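Extracellular solute-binding protein, family 1 (Bifidobacterium longum subsp. infantis ATCC 15697, PDB 3OMB) probably captures a substrate, most likely a carbohydrate, outside the cell for an ABC transporter, and carries a bound magnesium ion. Local coordinates at residues I95-G104 with A352-A361; A151-A159 with E420-A430. All coordinates share one frame; numbering follows the deposited sequence.

Contact 1 of 2, residues I95-G104 with A352-A361; sequences IADVNLNGYG and AGLSISSHAA
Val98, Asn99 and Leu100 pair with Ile356, Ser355 and Leu354 as antiparallel neighbours in the mixed sheet of one lobe of this periplasmic-binding-protein fold, with 352-356 as an edge strand. The apolar face is tightly packed: Leu354 CD1 lies 3.6 Å from Leu100 CD2, the two leucines running side by side, while Val98 CG1 reaches the same methyl obliquely, and helix 363-373 covers them. At the hydrogen-bonded pair, Asn99 N and Ser355 N each bond the other residue's carbonyl, and Asn101 N reaches Gly353 O in a nearly straight bond of 2.7 Å. On its other edge strand 352-356 has a classic beta bulge, Gly353 and Leu354 together opposite Ile152.

The other face is polar but still buried. In the modelled conformer Ser355 OG sits at the Tyr103 ring edge, 3.7 Å from CD2, and shares a water with Asn99 O and Gly102 N. Ser357 N bonds Asp97 O at 2.9 Å; beyond it the contact loosens toward exposed Ala361, with Asp97 OD1 against Ala360 CA and a water joining OD1, Ile95 O and Ser357 OG. Asn99 CG leans to the backbone N side (chi1 -59°), and from there ND2 serves two carbonyls, Ala96 O at 2.9 Å and Ser355 O at 3.3 Å, well above the carbonyl plane of each.

Contact 2 of 2, residues A151-A159 with E420-A430; sequences AIADGRGKA and ELLVGWIPDEA
Lys158 NZ donates to Asp428 O at 2.7 Å, the shortest direct bond between the two segments, with the ammonium tilted 23° from the carbonyl plane. The chain runs extended to CE and bends only at its last torsion (chi4 -71°), which swings NZ onto this carbonyl and onto a water. Asp428 OD1 instead pairs with Lys135 and lies 3.4 Å from Lys158 CB. Gly155 uses both backbone groups: its N binds Gly424 O at 3.0 Å, in the carbonyl plane, and its O receives Ile426 N from above the plane. One water links Gly157 N to Ile426 O; another, bound by Lys158 N, lies within bonding distance of Ile426 O and Asp428 OD1.

Outward from these bonds, Ile426 CB rests 3.6 Å from Gly157 CA, and its CG1 touches the Arg156 carbonyl carbon. Leu422 CD1 covers Gly155 O at 3.7 Å. Arg156 runs beside Glu420, NH1 near CB, but their polar ends part, Arg156 NE going to Ser347 O and Glu420 OE2 to Arg79. The buried Asp154 carboxylate lies against Leu422 O, CG at 3.3 Å, with no bond between these acceptors. The 420-430 loop is thus fastened to the end of strand 152-155 mainly through main-chain carbonyls and waters, while Asp428 OD1 is shared between Lys135 and probably a water.

How the contacts relate
The two contacts adjoin, their centres about 18 Å apart, and their segments alternate along the chain. Contact 1 is partly buried and lies farther from the centre of the chain; contact 2 is more central and buried, though Lys158 at its end is exposed. Both involve a strand and both hold bridging waters, but contact 1 joins two strands in regular register, with an apolar and a polar face, whereas contact 2 sets a strand end against an irregular loop held by glycine backbone bonds and a lysine-to-carbonyl bond. They meet at Ile152, whose O and N probably bond Gly353 N and Leu354 O, and Val423 packs on both Asn101 and Leu354. Neither lies near the magnesium site.

Contact 1 of 2, residues I95-G104 with A352-A361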
loop_
_atom_site.group_PDB
_atom_site.type_symbol
_atom_site.label_atom_id
_atom_site.label_comp_id
_atom_site.label_asym_id
_atom_site.label_seq_id
_atom_site.Cartn_x
_atom_site.Cartn_y
_atom_site.Cartn_z
ATOM N N ILE A 95 16.300 -22.463 -3.894
ATOM C CA ILE A 95 16.079 -21.096 -3.454
ATOM C C ILE A 95 17.297 -20.561 -2.684
ATOM O O ILE A 95 18.143 -21.341 -2.226
ATOM C CB ILE A 95 14.780 -20.972 -2.630
ATOM C CG1 ILE A 95 14.850 -21.828 -1.372
ATOM C CG2 ILE A 95 13.557 -21.361 -3.486
ATOM C CD1 ILE A 95 13.869 -21.381 -0.315
ATOM N N ALA A 96 17.397 -19.239 -2.561
ATOM C CA ALA A 96 18.500 -18.644 -1.812
ATOM C C ALA A 96 18.338 -18.974 -0.327
ATOM O O ALA A 96 17.222 -19.235 0.131
ATOM C CB ALA A 96 18.541 -17.154 -2.037
ATOM N N ASP A 97 19.433 -18.967 0.422
ATOM C CA ASP A 97 19.374 -19.204 1.871
ATOM C C ASP A 97 18.444 -18.232 2.594
ATOM O O ASP A 97 17.624 -18.636 3.408
ATOM C CB ASP A 97 20.763 -19.099 2.509
ATOM C CG ASP A 97 21.739 -20.143 1.991
ATOM O OD1 ASP A 97 21.278 -21.208 1.507
ATOM O OD2 ASP A 97 22.974 -19.885 2.081
ATOM N N VAL A 98 18.627 -16.946 2.311
ATOM C CA VAL A 98 17.829 -15.884 2.887
ATOM C C VAL A 98 17.142 -15.170 1.723
ATOM O O VAL A 98 17.757 -14.925 0.686
ATOM C CB VAL A 98 18.701 -14.896 3.711
ATOM C CG1 VAL A 98 17.867 -13.683 4.237
ATOM C CG2 VAL A 98 19.414 -15.623 4.863
ATOM N N ASN A 99 15.866 -14.842 1.900
ATOM C CA ASN A 99 15.089 -14.252 0.825
ATOM C C ASN A 99 14.361 -13.022 1.327
ATOM O O ASN A 99 13.573 -13.098 2.277
ATOM C CB ASN A 99 14.101 -15.272 0.279
ATOM C CG ASN A 99 14.782 -16.506 -0.235
ATOM O OD1 ASN A 99 15.173 -16.554 -1.384
ATOM N ND2 ASN A 99 14.960 -17.501 0.624
ATOM N N LEU A 100 14.645 -11.893 0.681
ATOM C CA LEU A 100 14.067 -10.610 1.055
ATOM C C LEU A 100 13.002 -10.195 0.045
ATOM O O LEU A 100 13.308 -9.929 -1.115
ATOM C CB LEU A 100 15.159 -9.525 1.193
ATOM C CG LEU A 100 16.394 -9.883 2.038
ATOM C CD1 LEU A 100 17.299 -8.673 2.191
ATOM C CD2 LEU A 100 16.037 -10.455 3.421
ATOM N N ASN A 101 11.755 -10.147 0.505
ATOM C CA ASN A 101 10.601 -9.855 -0.332
ATOM C C ASN A 101 10.551 -10.767 -1.547
ATOM O O ASN A 101 10.224 -10.328 -2.642
ATOM C CB ASN A 101 10.562 -8.385 -0.764
ATOM C CG ASN A 101 10.122 -7.459 0.352
ATOM O OD1 ASN A 101 9.015 -7.572 0.864
ATOM N ND2 ASN A 101 10.982 -6.524 0.716
ATOM N N GLY A 102 10.910 -12.029 -1.344
ATOM C CA GLY A 102 10.866 -13.018 -2.419
ATOM C C GLY A 102 9.567 -13.791 -2.439
ATOM O O GLY A 102 8.947 -13.923 -3.483
ATOM N N TYR A 103 9.146 -14.259 -1.269
ATOM C CA TYR A 103 8.068 -15.236 -1.142
ATOM C C TYR A 103 7.099 -14.876 -0.050
ATOM O O TYR A 103 7.436 -14.159 0.875
ATOM C CB TYR A 103 8.672 -16.594 -0.797
ATOM C CG TYR A 103 9.720 -17.015 -1.783
ATOM C CD1 TYR A 103 9.361 -17.471 -3.044
ATOM C CD2 TYR A 103 11.073 -16.914 -1.470
ATOM C CE1 TYR A 103 10.327 -17.824 -3.972
ATOM C CE2 TYR A 103 12.050 -17.282 -2.388
ATOM C CZ TYR A 103 11.670 -17.742 -3.631
ATOM O OH TYR A 103 12.622 -18.105 -4.546
ATOM N N GLY A 104 5.885 -15.391 -0.150
ATOM C CA GLY A 104 4.940 -15.293 0.953
ATOM C C GLY A 104 4.807 -16.656 1.595
ATOM O O GLY A 104 5.219 -17.658 1.013
ATOM N N ALA A 352 5.360 -10.611 4.556
ATOM C CA ALA A 352 6.240 -11.403 3.694
ATOM C C ALA A 352 7.571 -10.759 3.301
ATOM O O ALA A 352 7.945 -10.734 2.131
ATOM C CB ALA A 352 5.462 -11.867 2.432
ATOM N N GLY A 353 8.294 -10.250 4.280
ATOM C CA GLY A 353 9.590 -9.658 4.014
ATOM C C GLY A 353 10.721 -10.673 4.060
ATOM O O GLY A 353 11.516 -10.738 3.123
ATOM N N LEU A 354 10.806 -11.458 5.138
ATOM C CA LEU A 354 11.887 -12.426 5.279
ATOM C C LEU A 354 11.466 -13.892 5.298
ATOM O O LEU A 354 10.584 -14.272 6.061
ATOM C CB LEU A 354 12.731 -12.115 6.520
ATOM C CG LEU A 354 14.077 -12.866 6.512
ATOM C CD1 LEU A 354 15.251 -11.947 6.632
ATOM C CD2 LEU A 354 14.067 -13.899 7.616
ATOM N N SER A 355 12.111 -14.701 4.455
ATOM C CA SER A 355 11.963 -16.160 4.480
ATOM C C SER A 355 13.322 -16.862 4.329
ATOM O O SER A 355 14.215 -16.386 3.619
ATOM C CB SER A 355 10.968 -16.639 3.413
ATOM O OG SER A 355 11.272 -16.126 2.124
ATOM N N ILE A 356 13.483 -17.982 5.022
ATOM C CA ILE A 356 14.749 -18.691 5.017
ATOM C C ILE A 356 14.548 -20.085 4.487
ATOM O O ILE A 356 13.586 -20.767 4.863
ATOM C CB ILE A 356 15.430 -18.679 6.414
ATOM C CG1 ILE A 356 15.981 -17.276 6.696
ATOM C CG2 ILE A 356 16.584 -19.697 6.500
ATOM C CD1 ILE A 356 16.324 -17.007 8.144
ATOM N N SER A 357 15.452 -20.491 3.597
ATOM C CA SER A 357 15.455 -21.838 3.047
ATOM C C SER A 357 15.610 -22.860 4.168
ATOM O O SER A 357 16.494 -22.732 5.014
ATOM C CB SER A 357 16.616 -21.979 2.067
ATOM O OG SER A 357 16.715 -23.307 1.586
ATOM N N SER A 358 14.755 -23.874 4.190
ATOM C CA SER A 358 14.991 -24.993 5.114
ATOM C C SER A 358 16.313 -25.729 4.780
ATOM O O SER A 358 16.955 -26.292 5.669
ATOM C CB SER A 358 13.792 -25.948 5.174
ATOM O OG SER A 358 13.722 -26.745 4.005
ATOM N N HIS A 359 16.736 -25.654 3.513
ATOM C CA HIS A 359 17.978 -26.291 3.044
ATOM C C HIS A 359 19.218 -25.375 3.105
ATOM O O HIS A 359 20.230 -25.667 2.466
ATOM C CB HIS A 359 17.815 -26.809 1.605
ATOM C CG HIS A 359 16.991 -28.056 1.491
ATOM N ND1 HIS A 359 15.622 -28.067 1.666
ATOM C CD2 HIS A 359 17.343 -29.330 1.186
ATOM C CE1 HIS A 359 15.165 -29.296 1.494
ATOM N NE2 HIS A 359 16.189 -30.083 1.198
ATOM N N ALA A 360 19.143 -24.279 3.863
ATOM C CA ALA A 360 20.269 -23.366 3.979
ATOM C C ALA A 360 21.539 -24.149 4.343
ATOM O O ALA A 360 21.550 -24.919 5.301
ATOM C CB ALA A 360 19.983 -22.281 5.008
ATOM N N ALA A 361 22.590 -23.964 3.555
ATOM C CA ALA A 361 23.876 -24.620 3.821
ATOM C C ALA A 361 24.373 -24.344 5.244
ATOM O O ALA A 361 24.712 -25.264 5.978
ATOM C CB ALA A 361 24.915 -24.182 2.792
HETATM O O HOH W 1 19.116 -22.596 0.178
HETATM O O HOH W 2 11.021 -13.400 1.162
HETATM O O HOH W 3 6.849 -11.626 -0.471
#

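Contact 2 of 2, residues A151-A159 with E420-A430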
loop_
_atom_site.group_PDB
_atom_site.type_symbol
_atom_site.label_atom_id
_atom_site.label_comp_id
_atom_site.label_asym_id
_atom_site.label_seq_id
_atom_site.Cartn_x
_atom_site.Cartn_y
_atom_site.Cartn_z
ATOM N N ALA A 151 7.228 -16.434 6.897
ATOM C CA ALA A 151 7.583 -15.181 6.258
ATOM C C ALA A 151 7.355 -14.071 7.251
ATOM O O ALA A 151 6.231 -13.803 7.621
ATOM C CB ALA A 151 6.719 -14.946 4.981
ATOM N N ILE A 152 8.432 -13.423 7.669
ATOM C CA ILE A 152 8.334 -12.354 8.664
ATOM C C ILE A 152 8.034 -11.029 7.981
ATOM O O ILE A 152 8.608 -10.709 6.924
ATOM C CB ILE A 152 9.616 -12.278 9.509
ATOM C CG1 ILE A 152 9.968 -13.707 9.975
ATOM C CG2 ILE A 152 9.450 -11.298 10.682
ATOM C CD1 ILE A 152 10.986 -13.825 11.104
ATOM N N ALA A 153 7.130 -10.270 8.591
ATOM C CA ALA A 153 6.770 -8.950 8.103
ATOM C C ALA A 153 7.897 -7.948 8.340
ATOM O O ALA A 153 8.891 -8.230 9.019
ATOM C CB ALA A 153 5.465 -8.465 8.788
ATOM N N ASP A 154 7.728 -6.764 7.773
ATOM C CA ASP A 154 8.652 -5.658 8.034
ATOM C C ASP A 154 7.868 -4.379 8.350
ATOM O O ASP A 154 6.665 -4.299 8.118
ATOM C CB ASP A 154 9.574 -5.474 6.839
ATOM C CG ASP A 154 8.831 -5.548 5.528
ATOM O OD1 ASP A 154 8.109 -4.568 5.207
ATOM O OD2 ASP A 154 8.956 -6.584 4.824
ATOM N N GLY A 155 8.548 -3.387 8.892
ATOM C CA GLY A 155 7.900 -2.119 9.234
ATOM C C GLY A 155 8.782 -0.930 8.918
ATOM O O GLY A 155 9.982 -0.991 9.094
ATOM N N ARG A 156 8.152 0.156 8.476
ATOM C CA ARG A 156 8.799 1.365 7.989
ATOM C C ARG A 156 8.813 2.427 9.060
ATOM O O ARG A 156 9.188 3.552 8.769
ATOM C CB ARG A 156 7.892 2.007 6.936
ATOM C CG ARG A 156 8.016 1.611 5.562
ATOM C CD ARG A 156 7.518 2.786 4.721
ATOM N NE ARG A 156 6.168 2.618 4.174
ATOM C CZ ARG A 156 5.796 3.123 2.993
ATOM N NH1 ARG A 156 6.676 3.787 2.250
ATOM N NH2 ARG A 156 4.559 2.950 2.539
ATOM N N GLY A 157 8.276 2.139 10.239
ATOM C CA GLY A 157 8.222 3.149 11.306
ATOM C C GLY A 157 6.868 3.789 11.528
ATOM O O GLY A 157 6.063 3.911 10.605
ATOM N N LYS A 158 6.628 4.203 12.767
ATOM C CA LYS A 158 5.372 4.794 13.184
ATOM C C LYS A 158 5.011 6.052 12.378
ATOM O O LYS A 158 3.840 6.447 12.318
ATOM C CB LYS A 158 5.418 5.121 14.686
ATOM C CG LYS A 158 6.419 6.251 15.056
ATOM C CD LYS A 158 6.472 6.481 16.573
ATOM C CE LYS A 158 7.344 7.703 16.962
ATOM N NZ LYS A 158 8.819 7.421 16.744
ATOM N N ALA A 159 5.995 6.704 11.775
ATOM C CA ALA A 159 5.668 7.865 10.949
ATOM C C ALA A 159 4.760 7.446 9.790
ATOM O O ALA A 159 4.028 8.260 9.255
ATOM C CB ALA A 159 6.941 8.554 10.446
ATOM N N GLU A 420 11.257 1.408 0.734
ATOM C CA GLU A 420 10.080 0.668 1.188
ATOM C C GLU A 420 10.226 -0.879 1.099
ATOM O O GLU A 420 9.400 -1.604 1.645
ATOM C CB GLU A 420 8.785 1.159 0.497
ATOM C CG GLU A 420 8.499 0.515 -0.875
ATOM C CD GLU A 420 9.245 1.169 -2.036
ATOM O OE1 GLU A 420 9.943 2.172 -1.805
ATOM O OE2 GLU A 420 9.128 0.676 -3.190
ATOM N N LEU A 421 11.266 -1.364 0.418
ATOM C CA LEU A 421 11.551 -2.807 0.331
ATOM C C LEU A 421 12.492 -3.289 1.433
ATOM O O LEU A 421 13.107 -4.356 1.315
ATOM C CB LEU A 421 12.126 -3.171 -1.043
ATOM C CG LEU A 421 11.134 -3.066 -2.205
ATOM C CD1 LEU A 421 11.871 -2.942 -3.517
ATOM C CD2 LEU A 421 10.153 -4.260 -2.226
ATOM N N LEU A 422 12.597 -2.516 2.514
ATOM C CA LEU A 422 13.449 -2.925 3.618
ATOM C C LEU A 422 12.826 -4.176 4.245
ATOM O O LEU A 422 11.597 -4.387 4.209
ATOM C CB LEU A 422 13.572 -1.816 4.656
ATOM C CG LEU A 422 12.513 -1.807 5.771
ATOM C CD1 LEU A 422 12.993 -0.997 6.977
ATOM C CD2 LEU A 422 11.205 -1.279 5.264
ATOM N N VAL A 423 13.680 -5.018 4.793
ATOM C CA VAL A 423 13.213 -6.172 5.509
ATOM C C VAL A 423 13.873 -6.033 6.878
ATOM O O VAL A 423 15.071 -6.246 7.035
ATOM C CB VAL A 423 13.616 -7.439 4.748
ATOM C CG1 VAL A 423 13.230 -8.665 5.504
ATOM C CG2 VAL A 423 12.931 -7.460 3.393
ATOM N N GLY A 424 13.084 -5.640 7.863
ATOM C CA GLY A 424 13.605 -5.188 9.148
ATOM C C GLY A 424 12.471 -4.390 9.742
ATOM O O GLY A 424 11.338 -4.519 9.296
ATOM N N TRP A 425 12.745 -3.585 10.753
ATOM C CA TRP A 425 11.691 -2.776 11.342
ATOM C C TRP A 425 12.289 -1.520 11.966
ATOM O O TRP A 425 13.365 -1.568 12.524
ATOM C CB TRP A 425 10.856 -3.569 12.347
ATOM C CG TRP A 425 11.515 -3.832 13.688
ATOM C CD1 TRP A 425 12.639 -4.585 13.917
ATOM C CD2 TRP A 425 11.081 -3.354 14.973
ATOM N NE1 TRP A 425 12.920 -4.612 15.260
ATOM C CE2 TRP A 425 11.996 -3.849 15.932
ATOM C CE3 TRP A 425 10.017 -2.543 15.406
ATOM C CZ2 TRP A 425 11.874 -3.582 17.308
ATOM C CZ3 TRP A 425 9.892 -2.271 16.789
ATOM C CH2 TRP A 425 10.825 -2.783 17.717
ATOM N N ILE A 426 11.593 -0.394 11.822
ATOM C CA ILE A 426 12.020 0.861 12.430
ATOM C C ILE A 426 11.263 0.963 13.732
ATOM O O ILE A 426 10.024 1.085 13.714
ATOM C CB ILE A 426 11.672 2.107 11.572
ATOM C CG1 ILE A 426 12.279 2.016 10.161
ATOM C CG2 ILE A 426 12.139 3.415 12.282
ATOM C CD1 ILE A 426 13.759 1.997 10.132
ATOM N N PRO A 427 11.993 0.914 14.866
ATOM C CA PRO A 427 11.348 0.881 16.190
ATOM C C PRO A 427 10.769 2.248 16.570
ATOM O O PRO A 427 11.240 3.274 16.061
ATOM C CB PRO A 427 12.490 0.490 17.120
ATOM C CG PRO A 427 13.753 1.093 16.414
ATOM C CD PRO A 427 13.471 0.967 14.945
ATOM N N ASP A 428 9.767 2.265 17.457
ATOM C CA ASP A 428 9.112 3.526 17.842
ATOM C C ASP A 428 10.060 4.487 18.532
ATOM O O ASP A 428 9.847 5.716 18.503
ATOM C CB ASP A 428 7.917 3.295 18.736
ATOM C CG ASP A 428 6.718 2.744 17.980
ATOM O OD1 ASP A 428 6.754 2.712 16.718
ATOM O OD2 ASP A 428 5.745 2.337 18.664
ATOM N N GLU A 429 11.108 3.943 19.145
ATOM C CA GLU A 429 12.057 4.801 19.853
ATOM C C GLU A 429 12.952 5.587 18.873
ATOM O O GLU A 429 13.614 6.521 19.281
ATOM C CB GLU A 429 12.842 4.021 20.944
ATOM C CG GLU A 429 13.596 2.788 20.447
ATOM C CD GLU A 429 12.765 1.471 20.402
ATOM O OE1 GLU A 429 11.497 1.479 20.414
ATOM O OE2 GLU A 429 13.429 0.391 20.324
ATOM N N ALA A 430 12.939 5.232 17.583
ATOM C CA ALA A 430 13.736 5.961 16.589
ATOM C C ALA A 430 13.042 7.233 16.107
ATOM O O ALA A 430 11.859 7.208 15.771
ATOM C CB ALA A 430 14.049 5.093 15.415
HETATM O O HOH W 4 7.902 -0.172 12.035
HETATM O O HOH W 5 9.876 5.669 14.764
HETATM O O HOH W 6 8.354 2.991 14.614
#